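Local structure of AA9 family lytic polysaccharide monooxygenase cel61B (Hypocrea jecorina, 2VTC) at residues Ser168-Pro171 against Gly172-Phe176. The protein oxidatively cleaves glycosidic bonds in cellulose as a copper-dependent lytic polysaccharide monooxygenase, using a reductant together with O2 or H2O2. Residues are numbered along the deposited sequence; the frame is centred on the assembly and turned at random.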
ATOM      1  N   SER A 168      -7.538  18.238   4.154  1.00 25.88           N
ATOM      2  CA  SER A 168      -8.756  18.334   4.958  1.00 26.17           C
ATOM      3  C   SER A 168      -8.880  17.249   6.028  1.00 25.29           C
ATOM      4  O   SER A 168      -9.800  17.283   6.850  1.00 25.81           O
ATOM      5  CB  SER A 168      -9.971  18.273   4.039  1.00 25.92           C
ATOM      6  OG  SER A 168      -9.990  17.061   3.303  1.00 28.58           O
ATOM      7  N   LEU A 169      -7.965  16.283   6.023  1.00 24.54           N
ATOM      8  CA  LEU A 169      -8.101  15.134   6.929  1.00 23.75           C
ATOM      9  C   LEU A 169      -7.860  15.542   8.380  1.00 22.89           C
ATOM     10  O   LEU A 169      -6.813  16.096   8.693  1.00 23.54           O
ATOM     11  CB  LEU A 169      -7.148  14.008   6.527  1.00 23.40           C
ATOM     12  CG  LEU A 169      -7.311  12.711   7.319  1.00 22.91           C
ATOM     13  CD1 LEU A 169      -8.747  12.091   7.206  1.00 21.64           C
ATOM     14  CD2 LEU A 169      -6.215  11.721   6.893  1.00 22.42           C
ATOM     15  N   ARG A 170      -8.833  15.251   9.244  1.00 22.50           N
ATOM     16  CA  ARG A 170      -8.790  15.664  10.640  1.00 22.44           C
ATOM     17  C   ARG A 170      -7.717  14.875  11.396  1.00 22.19           C
ATOM     18  O   ARG A 170      -7.403  13.736  11.011  1.00 21.57           O
ATOM     19  CB  ARG A 170     -10.172  15.506  11.295  1.00 22.61           C
ATOM     20  CG  ARG A 170     -10.590  14.079  11.597  1.00 22.67           C
ATOM     21  CD  ARG A 170     -11.938  14.017  12.264  1.00 23.21           C
ATOM     22  NE  ARG A 170     -12.358  12.625  12.423  1.00 25.26           N
ATOM     23  CZ  ARG A 170     -13.412  12.217  13.130  1.00 27.19           C
ATOM     24  NH1 ARG A 170     -14.182  13.094  13.765  1.00 27.17           N
ATOM     25  NH2 ARG A 170     -13.698  10.925  13.199  1.00 26.50           N
ATOM     26  N   PRO A 171      -7.134  15.469  12.449  1.00 21.68           N
ATOM     27  CA  PRO A 171      -6.176  14.721  13.279  1.00 21.80           C
ATOM     28  C   PRO A 171      -6.713  13.381  13.801  1.00 21.54           C
ATOM     29  O   PRO A 171      -7.917  13.230  14.072  1.00 22.31           O
ATOM     30  CB  PRO A 171      -5.885  15.686  14.445  1.00 22.59           C
ATOM     31  CG  PRO A 171      -6.192  17.014  13.910  1.00 21.52           C
ATOM     32  CD  PRO A 171      -7.320  16.854  12.944  1.00 22.06           C
ATOM     33  N   GLY A 172      -5.813  12.412  13.960  1.00 21.61           N
ATOM     34  CA  GLY A 172      -6.207  11.065  14.321  1.00 20.24           C
ATOM     35  C   GLY A 172      -5.077  10.076  14.146  1.00 19.93           C
ATOM     36  O   GLY A 172      -3.986  10.433  13.681  1.00 19.80           O
ATOM     37  N   ASN A 173      -5.333   8.849  14.566  1.00 18.67           N
ATOM     38  CA  ASN A 173      -4.380   7.765  14.371  1.00 18.45           C
ATOM     39  C   ASN A 173      -4.812   6.994  13.127  1.00 17.40           C
ATOM     40  O   ASN A 173      -5.935   6.493  13.067  1.00 17.64           O
ATOM     41  CB  ASN A 173      -4.366   6.835  15.577  1.00 18.55           C
ATOM     42  CG  ASN A 173      -3.811   7.497  16.830  1.00 21.40           C
ATOM     43  OD1 ASN A 173      -2.871   8.304  16.778  1.00 20.97           O
ATOM     44  ND2 ASN A 173      -4.386   7.140  17.973  1.00 23.29           N
ATOM     45  N   TYR A 174      -3.934   6.928  12.123  1.00 17.32           N
ATOM     46  CA  TYR A 174      -4.303   6.280  10.846  1.00 17.07           C
ATOM     47  C   TYR A 174      -3.248   5.267  10.399  1.00 16.95           C
ATOM     48  O   TYR A 174      -2.083   5.294  10.851  1.00 16.33           O
ATOM     49  CB  TYR A 174      -4.460   7.326   9.720  1.00 17.76           C
ATOM     50  CG  TYR A 174      -5.508   8.389   9.980  1.00 18.32           C
ATOM     51  CD1 TYR A 174      -6.844   8.186   9.606  1.00 18.41           C
ATOM     52  CD2 TYR A 174      -5.165   9.596  10.589  1.00 20.92           C
ATOM     53  CE1 TYR A 174      -7.827   9.153   9.836  1.00 19.53           C
ATOM     54  CE2 TYR A 174      -6.143  10.579  10.830  1.00 19.17           C
ATOM     55  CZ  TYR A 174      -7.461  10.347  10.452  1.00 19.25           C
ATOM     56  OH  TYR A 174      -8.445  11.286  10.674  1.00 19.83           O
ATOM     57  N   VAL A 175      -3.702   4.369   9.520  1.00 16.41           N
ATOM     58  CA  VAL A 175      -2.835   3.451   8.807  1.00 16.66           C
ATOM     59  C   VAL A 175      -2.947   3.800   7.329  1.00 15.97           C
ATOM     60  O   VAL A 175      -4.056   4.005   6.799  1.00 15.70           O
ATOM     61  CB  VAL A 175      -3.272   1.981   9.019  1.00 15.46           C
ATOM     62  CG1 VAL A 175      -2.269   1.021   8.382  1.00 16.22           C
ATOM     63  CG2 VAL A 175      -3.321   1.641  10.526  1.00 15.85           C
ATOM     64  N   PHE A 176      -1.794   3.830   6.662  1.00 15.73           N
ATOM     65  CA  PHE A 176      -1.749   4.041   5.203  1.00 15.71           C
ATOM     66  C   PHE A 176      -1.362   2.730   4.521  1.00 14.70           C
ATOM     67  O   PHE A 176      -0.392   2.086   4.930  1.00 16.17           O
ATOM     68  CB  PHE A 176      -0.756   5.146   4.855  1.00 16.32           C
ATOM     69  CG  PHE A 176      -1.244   6.499   5.213  1.00 16.74           C
ATOM     70  CD1 PHE A 176      -1.824   7.327   4.261  1.00 17.01           C
ATOM     71  CD2 PHE A 176      -1.203   6.920   6.539  1.00 17.04           C
ATOM     72  CE1 PHE A 176      -2.303   8.593   4.603  1.00 19.56           C
ATOM     73  CE2 PHE A 176      -1.709   8.175   6.909  1.00 17.78           C
ATOM     74  CZ  PHE A 176      -2.255   9.024   5.938  1.00 18.04           C
TER
HETATM   75  O   HOH W   1     -11.150  10.625  10.421  1.00 24.81           O
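The hydroxyl of Tyr174 reaches back to the main chain of Arg170, four residues earlier, and makes a tyrosine corner. Leu169, Pro171, Gly172 and Tyr174 match its LxPGxY signature, found where a loop enters a strand of a Greek-key β-sandwich, here strand 172-182. Tyr174 OH donates to Arg170 O over 2.7 Å, approaching the oxygen at 141° to the C=O bond and tilted out of the carbonyl plane. The carbonyl lies off the edge of the ring. The same hydroxyl also accepts: one water, in the plane of the tyrosine ring, donates to Tyr174 OH at 2.8 Å and accepts from Arg170 NE at 3.1 Å. The aliphatic stem of Arg170 crosses the phenol end, with CG 3.6 Å from Tyr174 OH, then extends to NE.

Leu169 covers one ring face from the opposite direction. Its CD2 makes a CH-π contact 4.1 Å from the ring centroid, almost along the ring normal, while CD1 lies 3.6 Å from Tyr174 OH. With CG anti to the backbone N (chi1 -174°), the branched end spreads both methyls over the phenol, which suits a leucine packing against a flat group. Tyrosine suits its place by combining a broad apolar ring with a polar end that can bridge the turn.

Between them, the pyrrolidine ring of Pro171 fixes its phi, which suits the turn into the strand. Gly172 then runs nearly fully extended, with phi 167°, a conformation easily reached without a CB to press on the carbonyl of Pro171.

Farther out, backbone bonds from Ser168 and Arg170 to Lys209 hold the incoming loop. Tyr174 packs on Val117 of strand 113-119 and Val203 of strand 193-204, the two neighbours of its own strand, and its backbone is hydrogen-bonded to that of Ile201.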